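Long-range contacts in VC0179-like protein (Escherichia coli, PDB 4XJ6), which probably makes cyclic GMP-AMP from nucleoside triphosphates, as a magnesium-binding bacterial nucleotidyltransferase homologous to cyclic GMP-AMP synthase: residues Asp132-Pro137 / Val192-Ile197; Leu151-Val156 / Asn242-Glu247; Ser143-Gly148 / Arg250-Ser255. All coordinates share one frame; numbering follows the deposited sequence.

Contact 1 of 3, residues Asp132-Pro137 / Val192-Ile197; sequences DGTYMP and VPMYAI. With GH3 (3'-deoxy-guanosine-5'-triphosphate), chain E.
Tyr-135 and Tyr-195 run alongside each other in one direction on neighbouring parallel strands, forming an offset stack with centroids 4.4 Å apart and planes at 11°. CD2 of Tyr-195 hangs over the rim of the Tyr-135 ring, 3.5 Å from its CZ, and Tyr-135 OH lies over the rim of the Tyr-195 ring in return. In both residues CG is anti to the carbonyl carbon (chi1 -64° and -62°), which starts the two side chains off in the same direction. Tyrosine suits position 195 twice over: its face stacks, while its OH accepts a hydrogen bond from N2 of GH3, modelled at 2.5 Å, a length probably too short to be taken literally, with N2 in the plane of the Tyr-195 ring, at its edge. Gln-110 also hydrogen-bonds that hydroxyl. Gly-133, lacking a side chain, lets CE2 of Tyr-195 come within 4.1 Å of its CA. Beside the stack, Ile-197 sets CD1 3.6 Å from Tyr-135 CB and CG2 at the ring edge.

On the opposite face of the strand pair, Met-194, bent at chi2 and chi3, brings CE to 3.6 Å from Met-136 CB, and its SD meets Thr-134 CG2. Four backbone hydrogen bonds fix this register, among them Tyr-195 N to Thr-134 O at 2.7 Å. Strand 106-110 extends the sheet beside 128-138 and strand 242-244 beside 188-198, while helices 24-57 and 149-166 pack on the Thr-134 and Met-194 face.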
loop_
_atom_site.group_PDB
_atom_site.type_symbol
_atom_site.label_atom_id
_atom_site.label_comp_id
_atom_site.label_asym_id
_atom_site.label_seq_id
_atom_site.Cartn_x
_atom_site.Cartn_y
_atom_site.Cartn_z
ATOM N N ASP A 132 3.184 6.229 0.066
ATOM C CA ASP A 132 3.212 7.676 0.240
ATOM C C ASP A 132 2.733 8.382 -1.028
ATOM O O ASP A 132 3.444 8.431 -2.031
ATOM C CB ASP A 132 4.617 8.150 0.610
ATOM C CG ASP A 132 4.611 9.522 1.255
ATOM O OD1 ASP A 132 3.731 9.772 2.109
ATOM O OD2 ASP A 132 5.481 10.350 0.912
ATOM N N GLY A 133 1.525 8.931 -0.977
ATOM C CA GLY A 133 0.933 9.571 -2.136
ATOM C C GLY A 133 1.374 11.007 -2.337
ATOM O O GLY A 133 1.636 11.729 -1.377
ATOM N N THR A 134 1.460 11.414 -3.600
ATOM C CA THR A 134 1.747 12.802 -3.948
ATOM C C THR A 134 0.463 13.492 -4.399
ATOM O O THR A 134 -0.219 13.019 -5.307
ATOM C CB THR A 134 2.808 12.898 -5.054
ATOM O OG1 THR A 134 4.001 12.232 -4.623
ATOM C CG2 THR A 134 3.118 14.355 -5.384
ATOM N N TYR A 135 0.136 14.607 -3.753
ATOM C CA TYR A 135 -1.105 15.319 -4.031
ATOM C C TYR A 135 -0.838 16.690 -4.644
ATOM O O TYR A 135 -0.077 17.485 -4.093
ATOM C CB TYR A 135 -1.927 15.480 -2.751
ATOM C CG TYR A 135 -2.412 14.186 -2.136
ATOM C CD1 TYR A 135 -1.540 13.338 -1.464
ATOM C CD2 TYR A 135 -3.750 13.827 -2.203
ATOM C CE1 TYR A 135 -1.985 12.162 -0.894
ATOM C CE2 TYR A 135 -4.205 12.654 -1.636
ATOM C CZ TYR A 135 -3.319 11.827 -0.982
ATOM O OH TYR A 135 -3.764 10.657 -0.414
ATOM N N MET A 136 -1.471 16.971 -5.776
ATOM C CA MET A 136 -1.324 18.274 -6.412
ATOM C C MET A 136 -2.619 19.072 -6.341
ATOM O O MET A 136 -3.615 18.703 -6.963
ATOM C CB MET A 136 -0.892 18.123 -7.871
ATOM C CG MET A 136 -0.622 19.446 -8.575
ATOM S SD MET A 136 0.702 20.384 -7.792
ATOM C CE MET A 136 0.649 21.907 -8.732
ATOM N N PRO A 137 -2.613 20.170 -5.572
ATOM C CA PRO A 137 -3.746 21.098 -5.523
ATOM C C PRO A 137 -3.968 21.783 -6.870
ATOM O O PRO A 137 -3.028 22.323 -7.452
ATOM C CB PRO A 137 -3.327 22.112 -4.451
ATOM C CG PRO A 137 -2.276 21.418 -3.651
ATOM C CD PRO A 137 -1.552 20.548 -4.626
ATOM N N VAL A 192 4.174 5.356 -4.863
ATOM C CA VAL A 192 3.809 6.761 -5.006
ATOM C C VAL A 192 2.602 6.932 -5.924
ATOM O O VAL A 192 2.750 7.213 -7.115
ATOM C CB VAL A 192 4.980 7.597 -5.558
ATOM C CG1 VAL A 192 4.661 9.085 -5.461
ATOM C CG2 VAL A 192 6.268 7.266 -4.813
ATOM N N PRO A 193 1.395 6.744 -5.375
ATOM C CA PRO A 193 0.202 7.082 -6.152
ATOM C C PRO A 193 0.108 8.595 -6.330
ATOM O O PRO A 193 0.440 9.339 -5.409
ATOM C CB PRO A 193 -0.941 6.538 -5.294
ATOM C CG PRO A 193 -0.399 6.528 -3.904
ATOM C CD PRO A 193 1.063 6.207 -4.043
ATOM N N MET A 194 -0.315 9.039 -7.507
ATOM C CA MET A 194 -0.402 10.467 -7.795
ATOM C C MET A 194 -1.847 10.945 -7.753
ATOM O O MET A 194 -2.707 10.404 -8.447
ATOM C CB MET A 194 0.217 10.775 -9.161
ATOM C CG MET A 194 0.150 12.242 -9.554
ATOM S SD MET A 194 1.307 13.257 -8.623
ATOM C CE MET A 194 0.415 14.808 -8.567
ATOM N N TYR A 195 -2.109 11.964 -6.941
ATOM C CA TYR A 195 -3.467 12.464 -6.768
ATOM C C TYR A 195 -3.645 13.903 -7.219
ATOM O O TYR A 195 -2.730 14.719 -7.118
ATOM C CB TYR A 195 -3.896 12.359 -5.304
ATOM C CG TYR A 195 -3.939 10.953 -4.764
ATOM C CD1 TYR A 195 -5.092 10.185 -4.864
ATOM C CD2 TYR A 195 -2.829 10.397 -4.141
ATOM C CE1 TYR A 195 -5.139 8.901 -4.366
ATOM C CE2 TYR A 195 -2.865 9.114 -3.636
ATOM C CZ TYR A 195 -4.022 8.370 -3.752
ATOM O OH TYR A 195 -4.067 7.088 -3.255
ATOM N N ALA A 196 -4.844 14.200 -7.709
ATOM C CA ALA A 196 -5.268 15.571 -7.944
ATOM C C ALA A 196 -6.394 15.913 -6.975
ATOM O O ALA A 196 -7.333 15.135 -6.803
ATOM C CB ALA A 196 -5.717 15.761 -9.380
ATOM N N ILE A 197 -6.283 17.070 -6.330
ATOM C CA ILE A 197 -7.264 17.503 -5.336
ATOM C C ILE A 197 -7.593 18.985 -5.516
ATOM O O ILE A 197 -6.766 19.742 -6.030
ATOM C CB ILE A 197 -6.752 17.254 -3.900
ATOM C CG1 ILE A 197 -5.363 17.868 -3.709
ATOM C CG2 ILE A 197 -6.719 15.765 -3.597
ATOM C CD1 ILE A 197 -4.796 17.688 -2.313
HETATM O O3A GH3 E . 0.112 -3.388 -6.483
HETATM P PA GH3 E . -1.106 -2.478 -7.010
HETATM O O1A GH3 E . -2.406 -3.091 -6.547
HETATM O O2A GH3 E . -1.082 -2.303 -8.511
HETATM O "O5'" GH3 E . -0.892 -1.073 -6.252
HETATM C "C5'" GH3 E . -0.116 -1.008 -5.076
HETATM C "C4'" GH3 E . -0.267 0.374 -4.459
HETATM O "O4'" GH3 E . -1.167 1.138 -5.231
HETATM C "C3'" GH3 E . -0.833 0.362 -3.049
HETATM C "C2'" GH3 E . -1.638 1.651 -2.979
HETATM O "O2'" GH3 E . -0.867 2.677 -2.397
HETATM C "C1'" GH3 E . -1.937 2.013 -4.424
HETATM N N9 GH3 E . -3.344 1.702 -4.713
HETATM C C8 GH3 E . -3.768 0.510 -5.243
HETATM N N7 GH3 E . -5.106 0.563 -5.391
HETATM C C5 GH3 E . -5.539 1.774 -4.975
HETATM C C6 GH3 E . -6.810 2.326 -4.923
HETATM O O6 GH3 E . -7.778 1.668 -5.303
HETATM N N1 GH3 E . -6.979 3.606 -4.445
HETATM C C2 GH3 E . -5.882 4.327 -4.021
HETATM N N2 GH3 E . -6.058 5.566 -3.561
HETATM N N3 GH3 E . -4.616 3.769 -4.077
HETATM C C4 GH3 E . -4.444 2.510 -4.546
#

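Contact 2 of 3, residues Leu151-Val156 / Asn242-Glu247; sequences LLLLLV and NLALRE. With GH3 (3'-deoxy-guanosine-5'-triphosphate), chain E.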
loop_
_atom_site.group_PDB
_atom_site.type_symbol
_atom_site.label_atom_id
_atom_site.label_comp_id
_atom_site.label_asym_id
_atom_site.label_seq_id
_atom_site.Cartn_x
_atom_site.Cartn_y
_atom_site.Cartn_z
ATOM N N LEU A 151 1.332 14.434 -17.385
ATOM C CA LEU A 151 2.309 15.386 -16.873
ATOM C C LEU A 151 2.716 15.031 -15.447
ATOM O O LEU A 151 3.904 14.886 -15.147
ATOM C CB LEU A 151 1.739 16.807 -16.925
ATOM C CG LEU A 151 2.684 18.010 -16.818
ATOM C CD1 LEU A 151 2.024 19.240 -17.423
ATOM C CD2 LEU A 151 3.096 18.295 -15.380
ATOM N N LEU A 152 1.719 14.898 -14.578
ATOM C CA LEU A 152 1.945 14.601 -13.168
ATOM C C LEU A 152 2.607 13.244 -12.975
ATOM O O LEU A 152 3.450 13.070 -12.095
ATOM C CB LEU A 152 0.621 14.650 -12.404
ATOM C CG LEU A 152 -0.172 15.952 -12.527
ATOM C CD1 LEU A 152 -1.555 15.792 -11.921
ATOM C CD2 LEU A 152 0.590 17.071 -11.853
ATOM N N LEU A 153 2.214 12.284 -13.804
ATOM C CA LEU A 153 2.778 10.941 -13.742
ATOM C C LEU A 153 4.239 10.930 -14.175
ATOM O O LEU A 153 5.057 10.208 -13.608
ATOM C CB LEU A 153 1.966 9.975 -14.609
ATOM C CG LEU A 153 0.612 9.546 -14.042
ATOM C CD1 LEU A 153 -0.161 8.726 -15.067
ATOM C CD2 LEU A 153 0.798 8.772 -12.741
ATOM N N LEU A 154 4.562 11.739 -15.179
ATOM C CA LEU A 154 5.937 11.851 -15.658
ATOM C C LEU A 154 6.834 12.553 -14.645
ATOM O O LEU A 154 8.044 12.331 -14.618
ATOM C CB LEU A 154 5.982 12.592 -16.995
ATOM C CG LEU A 154 5.607 11.773 -18.229
ATOM C CD1 LEU A 154 5.709 12.623 -19.488
ATOM C CD2 LEU A 154 6.484 10.530 -18.335
ATOM N N LEU A 155 6.237 13.404 -13.816
ATOM C CA LEU A 155 6.981 14.086 -12.763
ATOM C C LEU A 155 7.295 13.137 -11.613
ATOM O O LEU A 155 8.341 13.243 -10.975
ATOM C CB LEU A 155 6.204 15.296 -12.248
ATOM C CG LEU A 155 6.006 16.434 -13.248
ATOM C CD1 LEU A 155 5.379 17.634 -12.564
ATOM C CD2 LEU A 155 7.324 16.816 -13.907
ATOM N N VAL A 156 6.378 12.211 -11.352
ATOM C CA VAL A 156 6.608 11.174 -10.358
ATOM C C VAL A 156 7.690 10.229 -10.858
ATOM O O VAL A 156 8.609 9.870 -10.116
ATOM C CB VAL A 156 5.322 10.386 -10.050
ATOM C CG1 VAL A 156 5.641 9.153 -9.227
ATOM C CG2 VAL A 156 4.317 11.270 -9.329
ATOM N N ASN A 242 -8.818 12.636 -6.931
ATOM C CA ASN A 242 -8.627 11.868 -8.156
ATOM C C ASN A 242 -7.274 11.165 -8.235
ATOM O O ASN A 242 -6.223 11.797 -8.126
ATOM C CB ASN A 242 -8.807 12.778 -9.371
ATOM C CG ASN A 242 -10.264 13.094 -9.653
ATOM O OD1 ASN A 242 -10.887 12.475 -10.515
ATOM N ND2 ASN A 242 -10.819 14.050 -8.916
ATOM N N LEU A 243 -7.309 9.850 -8.431
ATOM C CA LEU A 243 -6.095 9.062 -8.609
ATOM C C LEU A 243 -5.724 8.975 -10.085
ATOM O O LEU A 243 -6.552 8.614 -10.923
ATOM C CB LEU A 243 -6.276 7.659 -8.029
ATOM C CG LEU A 243 -5.087 6.702 -8.112
ATOM C CD1 LEU A 243 -3.907 7.274 -7.341
ATOM C CD2 LEU A 243 -5.471 5.318 -7.594
ATOM N N ALA A 244 -4.478 9.312 -10.405
ATOM C CA ALA A 244 -4.002 9.216 -11.779
ATOM C C ALA A 244 -3.601 7.778 -12.104
ATOM O O ALA A 244 -2.752 7.194 -11.431
ATOM C CB ALA A 244 -2.835 10.164 -12.008
ATOM N N LEU A 245 -4.222 7.214 -13.135
ATOM C CA LEU A 245 -3.991 5.821 -13.508
ATOM C C LEU A 245 -2.914 5.692 -14.584
ATOM O O LEU A 245 -2.780 6.551 -15.455
ATOM C CB LEU A 245 -5.293 5.178 -13.982
ATOM C CG LEU A 245 -6.434 5.215 -12.964
ATOM C CD1 LEU A 245 -7.705 4.644 -13.562
ATOM C CD2 LEU A 245 -6.046 4.454 -11.710
ATOM N N ARG A 246 -2.154 4.605 -14.519
ATOM C CA ARG A 246 -0.996 4.425 -15.386
ATOM C C ARG A 246 -1.233 3.385 -16.475
ATOM O O ARG A 246 -0.562 3.395 -17.506
ATOM C CB ARG A 246 0.225 4.039 -14.549
ATOM C CG ARG A 246 0.709 5.145 -13.625
ATOM C CD ARG A 246 1.767 4.636 -12.659
ATOM N NE ARG A 246 2.381 5.721 -11.900
ATOM C CZ ARG A 246 3.513 6.325 -12.245
ATOM N NH1 ARG A 246 4.156 5.946 -13.339
ATOM N NH2 ARG A 246 4.001 7.304 -11.495
ATOM N N GLU A 247 -2.184 2.488 -16.243
ATOM C CA GLU A 247 -2.509 1.448 -17.215
ATOM C C GLU A 247 -4.003 1.428 -17.521
ATOM O O GLU A 247 -4.819 1.849 -16.702
ATOM C CB GLU A 247 -2.054 0.078 -16.705
ATOM C CG GLU A 247 -0.555 -0.027 -16.462
ATOM C CD GLU A 247 0.252 0.137 -17.735
ATOM O OE1 GLU A 247 -0.221 -0.314 -18.798
ATOM O OE2 GLU A 247 1.355 0.720 -17.673
HETATM O O3A GH3 E . 0.112 -3.388 -6.483
HETATM P PA GH3 E . -1.106 -2.478 -7.010
HETATM O O1A GH3 E . -2.406 -3.091 -6.547
HETATM O O2A GH3 E . -1.082 -2.303 -8.511
HETATM O "O5'" GH3 E . -0.892 -1.073 -6.252
HETATM C "C5'" GH3 E . -0.116 -1.008 -5.076
HETATM C "C4'" GH3 E . -0.267 0.374 -4.459
HETATM O "O4'" GH3 E . -1.167 1.138 -5.231
HETATM C "C3'" GH3 E . -0.833 0.362 -3.049
HETATM C "C2'" GH3 E . -1.638 1.651 -2.979
HETATM O "O2'" GH3 E . -0.867 2.677 -2.397
HETATM C "C1'" GH3 E . -1.937 2.013 -4.424
HETATM N N9 GH3 E . -3.344 1.702 -4.713
HETATM C C8 GH3 E . -3.768 0.510 -5.243
HETATM N N7 GH3 E . -5.106 0.563 -5.391
HETATM C C5 GH3 E . -5.539 1.774 -4.975
HETATM C C6 GH3 E . -6.810 2.326 -4.923
HETATM O O6 GH3 E . -7.778 1.668 -5.303
HETATM N N1 GH3 E . -6.979 3.606 -4.445
HETATM C C2 GH3 E . -5.882 4.327 -4.021
HETATM N N2 GH3 E . -6.058 5.566 -3.561
HETATM N N3 GH3 E . -4.616 3.769 -4.077
HETATM C C4 GH3 E . -4.444 2.510 -4.546
#
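Arg-246 meets Leu-153 along its stem and Val-156 at its tip. From CB, the chain sets out with CG anti to the carbonyl carbon (chi1 -67°), and CG comes to rest 3.7 Å from Leu-153 CD2. It then runs extended through CD to NE, which lies 3.5 Å from the same methyl. Beyond NE the guanidinium spreads flat, with Leu-153 CD2 lying 3.3 Å above its plane, displaced toward the rim. NH2 goes on to Val-156 CG1 at 3.4 Å, and Val-156 CB stands at the edge of the group, in its plane.

This joins helix 149-166 to the end of strand 242-244 and the loop that follows it, within the helix-on-sheet architecture of the nucleotidyltransferase fold. A branched leucine suits the joint, since its two methyls spread over different partners: CD1 meets mainly the carbonyl of Leu-245, 3.4 Å from its O, whereas CD2 serves chiefly Arg-246 and also Ala-244 CB, the latter at 4.0 Å. Arginine combines an apolar stem for the leucine with a charged tip, whose NH1 forms a salt bridge to Asp-157, next along the helix. Leu-243 CD2 instead packs against the guanine of GH3, 3.7 Å from its C2.

Contact 3 of 3, residues Ser143-Gly148 / Arg250-Ser255; sequences SEPSIG and RRWSVS. With GH3 (3'-deoxy-guanosine-5'-triphosphate), chain E.
The indole of Trp-252 carries the pyrrolidine ring of Pro-145 on one face: Pro-145 CG stands 3.5 Å from the centroid of the six-membered ring and only 10° off its normal, a CH-pi contact placed over the centre. The two side chains run antiparallel, and Pro-145 CD extends the overlap to the pyrrole part, 3.8 Å from Trp-252 NE1. Level with the indole, at its rim, the carbonyl of Ile-147 puts its O 3.5 Å from Trp-252 CZ2. Proline and tryptophan suit each other here: CG presents a compact C-H surface, CD has C-H groups slightly polarised by the adjoining ring nitrogen, and the indole is broad and electron-rich.

The second flat group is the Arg-251 guanidinium. Glu-144 OE1 lies over one face, 3.0 Å from Arg-251 NH2, with carboxylate and guanidinium planes 59° apart. No N-H points at the oxygen, so charge alone makes this salt bridge, at the more exposed border of the contact. Trp-252 is further packed by Asn-242, Ala-244 and Leu-152.

Farther along, Ser-255 has OG anti to its backbone N (chi1 177°), and OG accepts a 2.7 Å hydrogen bond from N1 of GH3; to Ser-255, N2 adds only weak bonds, to OG and to the carbonyl O. A loop leading into helix 149-166, for which Gly-148 is the N-cap, thus packs against a strand at the end of the sheet, followed directly by Ser-255 of the pocket that binds this guanine.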
loop_
_atom_site.group_PDB
_atom_site.type_symbol
_atom_site.label_atom_id
_atom_site.label_comp_id
_atom_site.label_asym_id
_atom_site.label_seq_id
_atom_site.Cartn_x
_atom_site.Cartn_y
_atom_site.Cartn_z
ATOM N N SER A 143 -15.916 16.969 -14.326
ATOM C CA SER A 143 -15.527 15.892 -15.228
ATOM C C SER A 143 -14.141 15.324 -14.924
ATOM O O SER A 143 -13.943 14.110 -14.973
ATOM C CB SER A 143 -15.570 16.380 -16.676
ATOM O OG SER A 143 -14.640 17.427 -16.882
ATOM N N GLU A 144 -13.189 16.202 -14.618
ATOM C CA GLU A 144 -11.798 15.796 -14.434
ATOM C C GLU A 144 -10.944 16.911 -13.829
ATOM O O GLU A 144 -11.363 18.068 -13.798
ATOM C CB GLU A 144 -11.200 15.362 -15.775
ATOM C CG GLU A 144 -11.187 16.460 -16.819
ATOM C CD GLU A 144 -10.672 15.976 -18.155
ATOM O OE1 GLU A 144 -10.388 14.767 -18.278
ATOM O OE2 GLU A 144 -10.552 16.802 -19.084
ATOM N N PRO A 145 -9.745 16.563 -13.330
ATOM C CA PRO A 145 -8.768 17.580 -12.922
ATOM C C PRO A 145 -8.331 18.442 -14.105
ATOM O O PRO A 145 -8.452 18.005 -15.250
ATOM C CB PRO A 145 -7.601 16.746 -12.384
ATOM C CG PRO A 145 -8.228 15.476 -11.940
ATOM C CD PRO A 145 -9.335 15.211 -12.912
ATOM N N SER A 146 -7.840 19.648 -13.836
ATOM C CA SER A 146 -7.452 20.563 -14.906
ATOM C C SER A 146 -6.104 20.181 -15.512
ATOM O O SER A 146 -5.935 20.194 -16.731
ATOM C CB SER A 146 -7.408 22.003 -14.392
ATOM O OG SER A 146 -6.393 22.169 -13.413
ATOM N N ILE A 147 -5.149 19.845 -14.653
ATOM C CA ILE A 147 -3.816 19.454 -15.097
ATOM C C ILE A 147 -3.807 18.011 -15.609
ATOM O O ILE A 147 -4.356 17.111 -14.971
ATOM C CB ILE A 147 -2.782 19.614 -13.959
ATOM C CG1 ILE A 147 -2.712 21.078 -13.514
ATOM C CG2 ILE A 147 -1.413 19.114 -14.396
ATOM C CD1 ILE A 147 -1.770 21.332 -12.357
ATOM N N GLY A 148 -3.192 17.807 -16.771
ATOM C CA GLY A 148 -3.135 16.496 -17.395
ATOM C C GLY A 148 -2.498 15.435 -16.520
ATOM O O GLY A 148 -1.554 15.715 -15.776
ATOM N N ARG A 250 -8.701 4.355 -18.745
ATOM C CA ARG A 250 -9.194 5.404 -17.860
ATOM C C ARG A 250 -8.025 6.218 -17.317
ATOM O O ARG A 250 -7.057 5.659 -16.800
ATOM C CB ARG A 250 -10.011 4.806 -16.713
ATOM C CG ARG A 250 -11.127 3.880 -17.172
ATOM C CD ARG A 250 -11.513 2.899 -16.076
ATOM N NE ARG A 250 -12.134 1.694 -16.622
ATOM C CZ ARG A 250 -13.429 1.413 -16.541
ATOM N NH1 ARG A 250 -14.258 2.249 -15.928
ATOM N NH2 ARG A 250 -13.899 0.290 -17.070
ATOM N N ARG A 251 -8.118 7.538 -17.441
ATOM C CA ARG A 251 -7.049 8.429 -17.007
ATOM C C ARG A 251 -7.108 8.687 -15.506
ATOM O O ARG A 251 -6.097 8.597 -14.809
ATOM C CB ARG A 251 -7.120 9.755 -17.769
ATOM C CG ARG A 251 -6.838 9.632 -19.260
ATOM C CD ARG A 251 -7.103 10.944 -19.984
ATOM N NE ARG A 251 -8.510 11.326 -19.914
ATOM C CZ ARG A 251 -9.026 12.395 -20.511
ATOM N NH1 ARG A 251 -8.248 13.197 -21.229
ATOM N NH2 ARG A 251 -10.319 12.664 -20.392
ATOM N N TRP A 252 -8.298 9.010 -15.011
ATOM C CA TRP A 252 -8.475 9.303 -13.595
ATOM C C TRP A 252 -9.464 8.346 -12.938
ATOM O O TRP A 252 -10.361 7.811 -13.592
ATOM C CB TRP A 252 -8.952 10.745 -13.395
ATOM C CG TRP A 252 -7.992 11.795 -13.877
ATOM C CD1 TRP A 252 -8.006 12.424 -15.088
ATOM C CD2 TRP A 252 -6.888 12.350 -13.152
ATOM N NE1 TRP A 252 -6.977 13.329 -15.166
ATOM C CE2 TRP A 252 -6.275 13.303 -13.987
ATOM C CE3 TRP A 252 -6.352 12.128 -11.878
ATOM C CZ2 TRP A 252 -5.159 14.038 -13.592
ATOM C CZ3 TRP A 252 -5.242 12.857 -11.487
ATOM C CH2 TRP A 252 -4.658 13.799 -12.342
ATOM N N SER A 253 -9.285 8.142 -11.638
ATOM C CA SER A 253 -10.237 7.391 -10.828
ATOM C C SER A 253 -10.426 8.082 -9.483
ATOM O O SER A 253 -9.461 8.317 -8.753
ATOM C CB SER A 253 -9.769 5.949 -10.620
ATOM O OG SER A 253 -10.612 5.263 -9.710
ATOM N N VAL A 254 -11.670 8.422 -9.165
ATOM C CA VAL A 254 -11.974 9.010 -7.868
ATOM C C VAL A 254 -11.798 7.953 -6.784
ATOM O O VAL A 254 -12.589 7.012 -6.679
ATOM C CB VAL A 254 -13.404 9.586 -7.816
ATOM C CG1 VAL A 254 -13.747 10.024 -6.401
ATOM C CG2 VAL A 254 -13.540 10.753 -8.789
ATOM N N SER A 255 -10.746 8.107 -5.988
ATOM C CA SER A 255 -10.430 7.144 -4.944
ATOM C C SER A 255 -9.654 7.797 -3.802
ATOM O O SER A 255 -8.431 7.932 -3.864
ATOM C CB SER A 255 -9.630 5.978 -5.527
ATOM O OG SER A 255 -9.251 5.053 -4.520
HETATM O O3A GH3 E . 0.112 -3.388 -6.483
HETATM P PA GH3 E . -1.106 -2.478 -7.010
HETATM O O1A GH3 E . -2.406 -3.091 -6.547
HETATM O O2A GH3 E . -1.082 -2.303 -8.511
HETATM O "O5'" GH3 E . -0.892 -1.073 -6.252
HETATM C "C5'" GH3 E . -0.116 -1.008 -5.076
HETATM C "C4'" GH3 E . -0.267 0.374 -4.459
HETATM O "O4'" GH3 E . -1.167 1.138 -5.231
HETATM C "C3'" GH3 E . -0.833 0.362 -3.049
HETATM C "C2'" GH3 E . -1.638 1.651 -2.979
HETATM O "O2'" GH3 E . -0.867 2.677 -2.397
HETATM C "C1'" GH3 E . -1.937 2.013 -4.424
HETATM N N9 GH3 E . -3.344 1.702 -4.713
HETATM C C8 GH3 E . -3.768 0.510 -5.243
HETATM N N7 GH3 E . -5.106 0.563 -5.391
HETATM C C5 GH3 E . -5.539 1.774 -4.975
HETATM C C6 GH3 E . -6.810 2.326 -4.923
HETATM O O6 GH3 E . -7.778 1.668 -5.303
HETATM N N1 GH3 E . -6.979 3.606 -4.445
HETATM C C2 GH3 E . -5.882 4.327 -4.021
HETATM N N2 GH3 E . -6.058 5.566 -3.561
HETATM N N3 GH3 E . -4.616 3.769 -4.077
HETATM C C4 GH3 E . -4.444 2.510 -4.546
#

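In the fold
Contacts 1 and 2 are buried, whereas contact 3 lies farther out and is partly exposed. All three reach one mixed sheet: strand 188-198 of contact 1 pairs with 242-244 of contact 2, which pairs in turn with 252-254 of contact 3, and helix 149-166 enters contact 2 just after the loop of contact 3. Chemistry follows place. Contact 1 combines strand pairing with an aromatic stack; contacts 2 and 3 have no hydrogen bonds between their segments, contact 3 relying on a CH-pi contact and a charge pair. Ala-196 CB touches both Pro-145 and Trp-252, linking contacts 1 and 3. The later segment of each contact gives one residue, Tyr-195, Leu-243 or Ser-255, to the same GH3 pocket.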